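Local coordinates for aminopeptidase N family protein (Idiomarina loihiensis L2TR, PDB 4FGM) that probably acts as a zinc-dependent aminopeptidase of the M61 family, removing residues from the amino ends of peptides, at residues Gln211-Phe225 against Cys271-Thr283. Sequence-based numbering, arbitrary orientation.
Sequences QISLFEEAPFQSYTF and CCHEYFHSWNIKT. With ZN (zinc ion), chain C; MAE (maleic acid), chain B.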
loop_
_atom_site.group_PDB
_atom_site.type_symbol
_atom_site.label_atom_id
_atom_site.label_comp_id
_atom_site.label_asym_id
_atom_site.label_seq_id
_atom_site.Cartn_x
_atom_site.Cartn_y
_atom_site.Cartn_z
ATOM N N GLN A 211 3.050 4.882 -18.328
ATOM C CA GLN A 211 3.566 5.744 -17.273
ATOM C C GLN A 211 4.819 6.517 -17.691
ATOM O O GLN A 211 4.919 7.725 -17.445
ATOM C CB GLN A 211 3.804 4.928 -15.995
ATOM C CG GLN A 211 2.482 4.412 -15.396
ATOM C CD GLN A 211 2.568 4.047 -13.921
ATOM O OE1 GLN A 211 3.239 4.722 -13.137
ATOM N NE2 GLN A 211 1.860 2.985 -13.531
ATOM N N ILE A 212 5.766 5.835 -18.333
ATOM C CA ILE A 212 6.979 6.498 -18.789
ATOM C C ILE A 212 6.611 7.597 -19.793
ATOM O O ILE A 212 7.197 8.678 -19.777
ATOM C CB ILE A 212 7.947 5.501 -19.448
ATOM C CG1 ILE A 212 8.438 4.496 -18.407
ATOM C CG2 ILE A 212 9.124 6.246 -20.044
ATOM C CD1 ILE A 212 9.163 3.298 -18.997
ATOM N N SER A 213 5.644 7.321 -20.666
ATOM C CA SER A 213 5.205 8.319 -21.636
ATOM C C SER A 213 4.601 9.501 -20.891
ATOM O O SER A 213 4.794 10.650 -21.278
ATOM C CB SER A 213 4.141 7.748 -22.579
ATOM O OG SER A 213 4.690 6.776 -23.442
ATOM N N LEU A 214 3.871 9.208 -19.817
ATOM C CA LEU A 214 3.223 10.247 -19.026
ATOM C C LEU A 214 4.221 11.256 -18.456
ATOM O O LEU A 214 4.041 12.467 -18.596
ATOM C CB LEU A 214 2.408 9.610 -17.896
ATOM C CG LEU A 214 1.544 10.528 -17.027
ATOM C CD1 LEU A 214 0.424 9.717 -16.404
ATOM C CD2 LEU A 214 2.388 11.201 -15.958
ATOM N N PHE A 215 5.267 10.757 -17.806
ATOM C CA PHE A 215 6.276 11.634 -17.233
ATOM C C PHE A 215 7.316 12.006 -18.283
ATOM O O PHE A 215 8.122 12.917 -18.078
ATOM C CB PHE A 215 6.960 10.957 -16.042
ATOM C CG PHE A 215 6.056 10.752 -14.864
ATOM C CD1 PHE A 215 5.321 9.582 -14.730
ATOM C CD2 PHE A 215 5.923 11.743 -13.895
ATOM C CE1 PHE A 215 4.459 9.404 -13.646
ATOM C CE2 PHE A 215 5.068 11.577 -12.810
ATOM C CZ PHE A 215 4.335 10.403 -12.684
ATOM N N GLU A 216 7.287 11.290 -19.404
ATOM C CA GLU A 216 8.220 11.527 -20.498
ATOM C C GLU A 216 9.656 11.256 -20.073
ATOM O O GLU A 216 10.593 11.631 -20.768
ATOM C CB GLU A 216 8.089 12.971 -20.993
ATOM C CG GLU A 216 6.767 13.262 -21.675
ATOM C CD GLU A 216 6.618 14.715 -22.077
ATOM O OE1 GLU A 216 7.645 15.422 -22.161
ATOM O OE2 GLU A 216 5.470 15.146 -22.320
ATOM N N GLU A 217 9.817 10.590 -18.934
ATOM C CA GLU A 217 11.136 10.287 -18.399
ATOM C C GLU A 217 11.026 9.287 -17.252
ATOM O O GLU A 217 10.055 9.316 -16.497
ATOM C CB GLU A 217 11.778 11.578 -17.893
ATOM C CG GLU A 217 13.214 11.438 -17.441
ATOM C CD GLU A 217 13.876 12.787 -17.227
ATOM O OE1 GLU A 217 13.558 13.724 -17.990
ATOM O OE2 GLU A 217 14.724 12.906 -16.315
ATOM N N ALA A 218 12.016 8.408 -17.121
ATOM C CA ALA A 218 12.028 7.418 -16.049
ATOM C C ALA A 218 13.190 7.715 -15.106
ATOM O O ALA A 218 14.303 7.971 -15.553
ATOM C CB ALA A 218 12.171 6.024 -16.628
ATOM N N PRO A 219 12.947 7.690 -13.788
ATOM C CA PRO A 219 14.012 7.968 -12.815
ATOM C C PRO A 219 14.933 6.784 -12.518
ATOM O O PRO A 219 15.851 6.895 -11.713
ATOM C CB PRO A 219 13.235 8.418 -11.581
ATOM C CG PRO A 219 12.017 7.547 -11.641
ATOM C CD PRO A 219 11.635 7.609 -13.118
ATOM N N PHE A 220 14.689 5.655 -13.170
ATOM C CA PHE A 220 15.500 4.456 -12.962
ATOM C C PHE A 220 16.039 3.942 -14.298
ATOM O O PHE A 220 15.575 4.358 -15.358
ATOM C CB PHE A 220 14.651 3.364 -12.292
ATOM C CG PHE A 220 13.269 3.222 -12.887
ATOM C CD1 PHE A 220 12.160 3.761 -12.240
ATOM C CD2 PHE A 220 13.082 2.565 -14.101
ATOM C CE1 PHE A 220 10.881 3.661 -12.801
ATOM C CE2 PHE A 220 11.808 2.462 -14.673
ATOM C CZ PHE A 220 10.704 3.007 -14.017
ATOM N N GLN A 221 17.014 3.038 -14.252
ATOM C CA GLN A 221 17.571 2.486 -15.484
ATOM C C GLN A 221 17.058 1.079 -15.769
ATOM O O GLN A 221 17.253 0.545 -16.859
ATOM C CB GLN A 221 19.095 2.483 -15.431
ATOM C CG GLN A 221 19.694 3.872 -15.477
ATOM C CD GLN A 221 21.200 3.844 -15.390
ATOM O OE1 GLN A 221 21.897 3.831 -16.407
ATOM N NE2 GLN A 221 21.717 3.815 -14.164
ATOM N N SER A 222 16.406 0.487 -14.776
ATOM C CA SER A 222 15.830 -0.845 -14.903
ATOM C C SER A 222 14.848 -0.969 -13.744
ATOM O O SER A 222 14.955 -0.229 -12.765
ATOM C CB SER A 222 16.907 -1.918 -14.802
ATOM O OG SER A 222 17.412 -1.997 -13.487
ATOM N N TYR A 223 13.890 -1.881 -13.846
ATOM C CA TYR A 223 12.920 -2.022 -12.771
ATOM C C TYR A 223 12.488 -3.470 -12.558
ATOM O O TYR A 223 12.310 -4.223 -13.520
ATOM C CB TYR A 223 11.716 -1.127 -13.060
ATOM C CG TYR A 223 10.748 -0.998 -11.908
ATOM C CD1 TYR A 223 9.775 -1.970 -11.675
ATOM C CD2 TYR A 223 10.802 0.102 -11.054
ATOM C CE1 TYR A 223 8.877 -1.845 -10.625
ATOM C CE2 TYR A 223 9.910 0.233 -9.997
ATOM C CZ TYR A 223 8.945 -0.744 -9.792
ATOM O OH TYR A 223 8.024 -0.589 -8.782
ATOM N N THR A 224 12.319 -3.852 -11.294
ATOM C CA THR A 224 11.937 -5.221 -10.961
ATOM C C THR A 224 10.731 -5.324 -10.042
ATOM O O THR A 224 10.673 -4.670 -8.996
ATOM C CB THR A 224 13.075 -5.966 -10.245
ATOM O OG1 THR A 224 14.336 -5.578 -10.802
ATOM C CG2 THR A 224 12.883 -7.478 -10.397
ATOM N N PHE A 225 9.778 -6.163 -10.430
ATOM C CA PHE A 225 8.585 -6.387 -9.617
ATOM C C PHE A 225 8.823 -7.667 -8.819
ATOM O O PHE A 225 8.648 -8.767 -9.348
ATOM C CB PHE A 225 7.349 -6.558 -10.503
ATOM C CG PHE A 225 6.902 -5.297 -11.188
ATOM C CD1 PHE A 225 7.385 -4.961 -12.448
ATOM C CD2 PHE A 225 5.990 -4.448 -10.574
ATOM C CE1 PHE A 225 6.946 -3.796 -13.097
ATOM C CE2 PHE A 225 5.552 -3.291 -11.210
ATOM C CZ PHE A 225 6.035 -2.960 -12.472
ATOM N N CYS A 271 0.455 -3.341 -9.144
ATOM C CA CYS A 271 1.726 -3.093 -9.827
ATOM C C CYS A 271 1.771 -1.668 -10.351
ATOM O O CYS A 271 2.779 -0.975 -10.220
ATOM C CB CYS A 271 1.917 -4.054 -10.998
ATOM S SG CYS A 271 1.980 -5.781 -10.533
ATOM N N CYS A 272 0.665 -1.241 -10.947
ATOM C CA CYS A 272 0.547 0.100 -11.492
ATOM C C CYS A 272 0.744 1.133 -10.380
ATOM O O CYS A 272 1.332 2.192 -10.593
ATOM C CB CYS A 272 -0.835 0.274 -12.120
ATOM S SG CYS A 272 -1.106 1.859 -12.905
ATOM N N HIS A 273 0.247 0.800 -9.193
ATOM C CA HIS A 273 0.334 1.671 -8.031
ATOM C C HIS A 273 1.789 1.834 -7.549
ATOM O O HIS A 273 2.266 2.955 -7.323
ATOM C CB HIS A 273 -0.533 1.091 -6.904
ATOM C CG HIS A 273 -0.598 1.947 -5.679
ATOM N ND1 HIS A 273 -1.656 2.791 -5.418
ATOM C CD2 HIS A 273 0.264 2.092 -4.645
ATOM C CE1 HIS A 273 -1.447 3.420 -4.275
ATOM N NE2 HIS A 273 -0.288 3.015 -3.785
ATOM N N GLU A 274 2.498 0.720 -7.393
ATOM C CA GLU A 274 3.875 0.793 -6.919
ATOM C C GLU A 274 4.789 1.459 -7.946
ATOM O O GLU A 274 5.659 2.256 -7.593
ATOM C CB GLU A 274 4.388 -0.609 -6.582
ATOM C CG GLU A 274 3.543 -1.377 -5.559
ATOM C CD GLU A 274 3.196 -0.563 -4.323
ATOM O OE1 GLU A 274 3.972 0.341 -3.957
ATOM O OE2 GLU A 274 2.149 -0.833 -3.702
ATOM N N TYR A 275 4.573 1.134 -9.219
ATOM C CA TYR A 275 5.362 1.691 -10.316
ATOM C C TYR A 275 5.227 3.214 -10.332
ATOM O O TYR A 275 6.220 3.938 -10.418
ATOM C CB TYR A 275 4.881 1.113 -11.649
ATOM C CG TYR A 275 5.858 1.264 -12.801
ATOM C CD1 TYR A 275 7.047 0.531 -12.832
ATOM C CD2 TYR A 275 5.571 2.106 -13.882
ATOM C CE1 TYR A 275 7.918 0.628 -13.908
ATOM C CE2 TYR A 275 6.439 2.210 -14.966
ATOM C CZ TYR A 275 7.606 1.468 -14.975
ATOM O OH TYR A 275 8.448 1.535 -16.056
ATOM N N PHE A 276 3.992 3.697 -10.241
ATOM C CA PHE A 276 3.723 5.130 -10.238
ATOM C C PHE A 276 4.491 5.804 -9.104
ATOM O O PHE A 276 5.001 6.927 -9.245
ATOM C CB PHE A 276 2.230 5.385 -10.034
ATOM C CG PHE A 276 1.805 6.795 -10.336
ATOM C CD1 PHE A 276 1.627 7.211 -11.654
ATOM C CD2 PHE A 276 1.612 7.716 -9.312
ATOM C CE1 PHE A 276 1.258 8.520 -11.950
ATOM C CE2 PHE A 276 1.239 9.036 -9.596
ATOM C CZ PHE A 276 1.066 9.439 -10.920
ATOM N N HIS A 277 4.569 5.099 -7.977
ATOM C CA HIS A 277 5.273 5.596 -6.793
ATOM C C HIS A 277 6.747 5.884 -7.116
ATOM O O HIS A 277 7.409 6.652 -6.393
ATOM C CB HIS A 277 5.187 4.587 -5.637
ATOM C CG HIS A 277 4.025 4.812 -4.719
ATOM N ND1 HIS A 277 3.663 6.062 -4.254
ATOM C CD2 HIS A 277 3.182 3.938 -4.125
ATOM C CE1 HIS A 277 2.654 5.946 -3.413
ATOM N NE2 HIS A 277 2.345 4.666 -3.317
ATOM N N SER A 278 7.273 5.258 -8.175
ATOM C CA SER A 278 8.670 5.491 -8.559
ATOM C C SER A 278 8.873 6.989 -8.755
ATOM O O SER A 278 9.945 7.546 -8.440
ATOM C CB SER A 278 8.997 4.784 -9.868
ATOM O OG SER A 278 9.171 3.400 -9.635
ATOM N N TRP A 279 7.860 7.637 -9.321
ATOM C CA TRP A 279 7.950 9.070 -9.547
ATOM C C TRP A 279 7.340 9.759 -8.338
ATOM O O TRP A 279 7.935 10.670 -7.743
ATOM C CB TRP A 279 7.150 9.468 -10.779
ATOM C CG TRP A 279 7.768 9.055 -12.058
ATOM C CD1 TRP A 279 8.610 9.798 -12.848
ATOM C CD2 TRP A 279 7.579 7.810 -12.729
ATOM N NE1 TRP A 279 8.949 9.086 -13.983
ATOM C CE2 TRP A 279 8.327 7.866 -13.937
ATOM C CE3 TRP A 279 6.843 6.651 -12.434
ATOM C CZ2 TRP A 279 8.362 6.811 -14.842
ATOM C CZ3 TRP A 279 6.872 5.597 -13.333
ATOM C CH2 TRP A 279 7.626 5.684 -14.531
ATOM N N ASN A 280 6.152 9.307 -7.970
ATOM C CA ASN A 280 5.447 9.906 -6.854
ATOM C C ASN A 280 5.755 9.241 -5.522
ATOM O O ASN A 280 5.281 8.119 -5.273
ATOM C CB ASN A 280 3.958 9.829 -7.179
ATOM C CG ASN A 280 3.114 10.857 -6.441
ATOM O OD1 ASN A 280 3.629 11.821 -5.884
ATOM N ND2 ASN A 280 1.784 10.659 -6.468
ATOM N N ILE A 281 6.630 9.892 -4.750
ATOM C CA ILE A 281 7.127 9.458 -3.443
ATOM C C ILE A 281 8.548 8.962 -3.356
ATOM O O ILE A 281 9.148 9.021 -2.270
ATOM C CB ILE A 281 6.209 8.413 -2.750
ATOM C CG1 ILE A 281 6.382 8.522 -1.227
ATOM C CG2 ILE A 281 6.680 7.007 -3.075
ATOM C CD1 ILE A 281 6.136 9.909 -0.699
ATOM N N LYS A 282 9.062 8.430 -4.456
ATOM C CA LYS A 282 10.427 7.946 -4.419
ATOM C C LYS A 282 11.361 9.062 -4.866
ATOM O O LYS A 282 12.464 9.190 -4.318
ATOM C CB LYS A 282 10.627 6.724 -5.318
ATOM C CG LYS A 282 10.162 5.415 -4.672
ATOM C CD LYS A 282 10.169 5.515 -3.147
ATOM C CE LYS A 282 11.502 5.101 -2.603
ATOM N NZ LYS A 282 11.691 5.721 -1.273
ATOM N N THR A 283 10.944 9.856 -5.860
ATOM C CA THR A 283 11.777 10.961 -6.336
ATOM C C THR A 283 11.090 12.278 -5.991
ATOM O O THR A 283 11.703 13.161 -5.390
ATOM C CB THR A 283 12.050 10.861 -7.846
ATOM O OG1 THR A 283 10.857 10.459 -8.535
ATOM C CG2 THR A 283 13.162 9.852 -8.105
HETATM ZN ZN ZN C . 0.962 3.874 -2.111
HETATM C C1 MAE B . 1.420 2.027 -0.229
HETATM O O1 MAE B . 1.175 3.118 0.394
HETATM O O2 MAE B . 2.082 2.089 -1.290
HETATM C C2 MAE B . 0.943 0.764 0.379
HETATM C C3 MAE B . 1.356 0.089 1.448
HETATM C C4 MAE B . 2.448 0.456 2.343
HETATM O O3 MAE B . 3.195 1.446 2.222
HETATM O O4 MAE B . 2.580 -0.300 3.327
HETATM O O HOH W 1 8.354 1.302 -6.983
#
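Helix 271-277 packs against helix 211-215 at a crossing angle of -33°, the axes 11.4 Å apart, and strand 222-225 runs roughly antiparallel to it, 10.5 Å from its axis. It is the HExxH helix of a zinc peptidase: H273 and H277, with E307, bind the zinc ion, which also takes a maleic acid oxygen. The face of the helix turned from the metal enters an aromatic cluster. Here the W279 indole is sandwiched. The F215 ring lies flat against its five-membered ring, centroids 3.6 Å apart and planes at 4°, while P219 CD sits over the opposite face, 3.6 Å from the same centroid in a CH-pi contact. On that second face the edge of F220 also meets the six-membered ring, offset. Rotation of the indole is fixed by W279 NE1, which donates in the ring plane to E217 O at 2.8 Å, in the turn that follows helix 211-215; W409 adds an edge-to-face contact from outside. Y275, with CG set anti to the backbone N, drives its CD1 edge over the centre of the Y223 ring, planes at 78°. Beyond it, Y275 OH touches F220 CZ at the edge of that phenyl ring and is hydrogen-bonded to H185. Near the strand, a water joins Y223 OH (2.6 Å) to E274 O, tying the strand to the backbone of E274, whose side chain belongs to the maleic acid pocket. On the side of helix 211-215, the extended Q211 side chain runs alongside Y275 in the opposite sense, its amide nearly perpendicular to the ring. Q211 NE2 donates to C272 O at 3.1 Å in a nearly straight bond, on a lone pair in the carbonyl plane, and this oxygen also accepts the helical bond from F276 N.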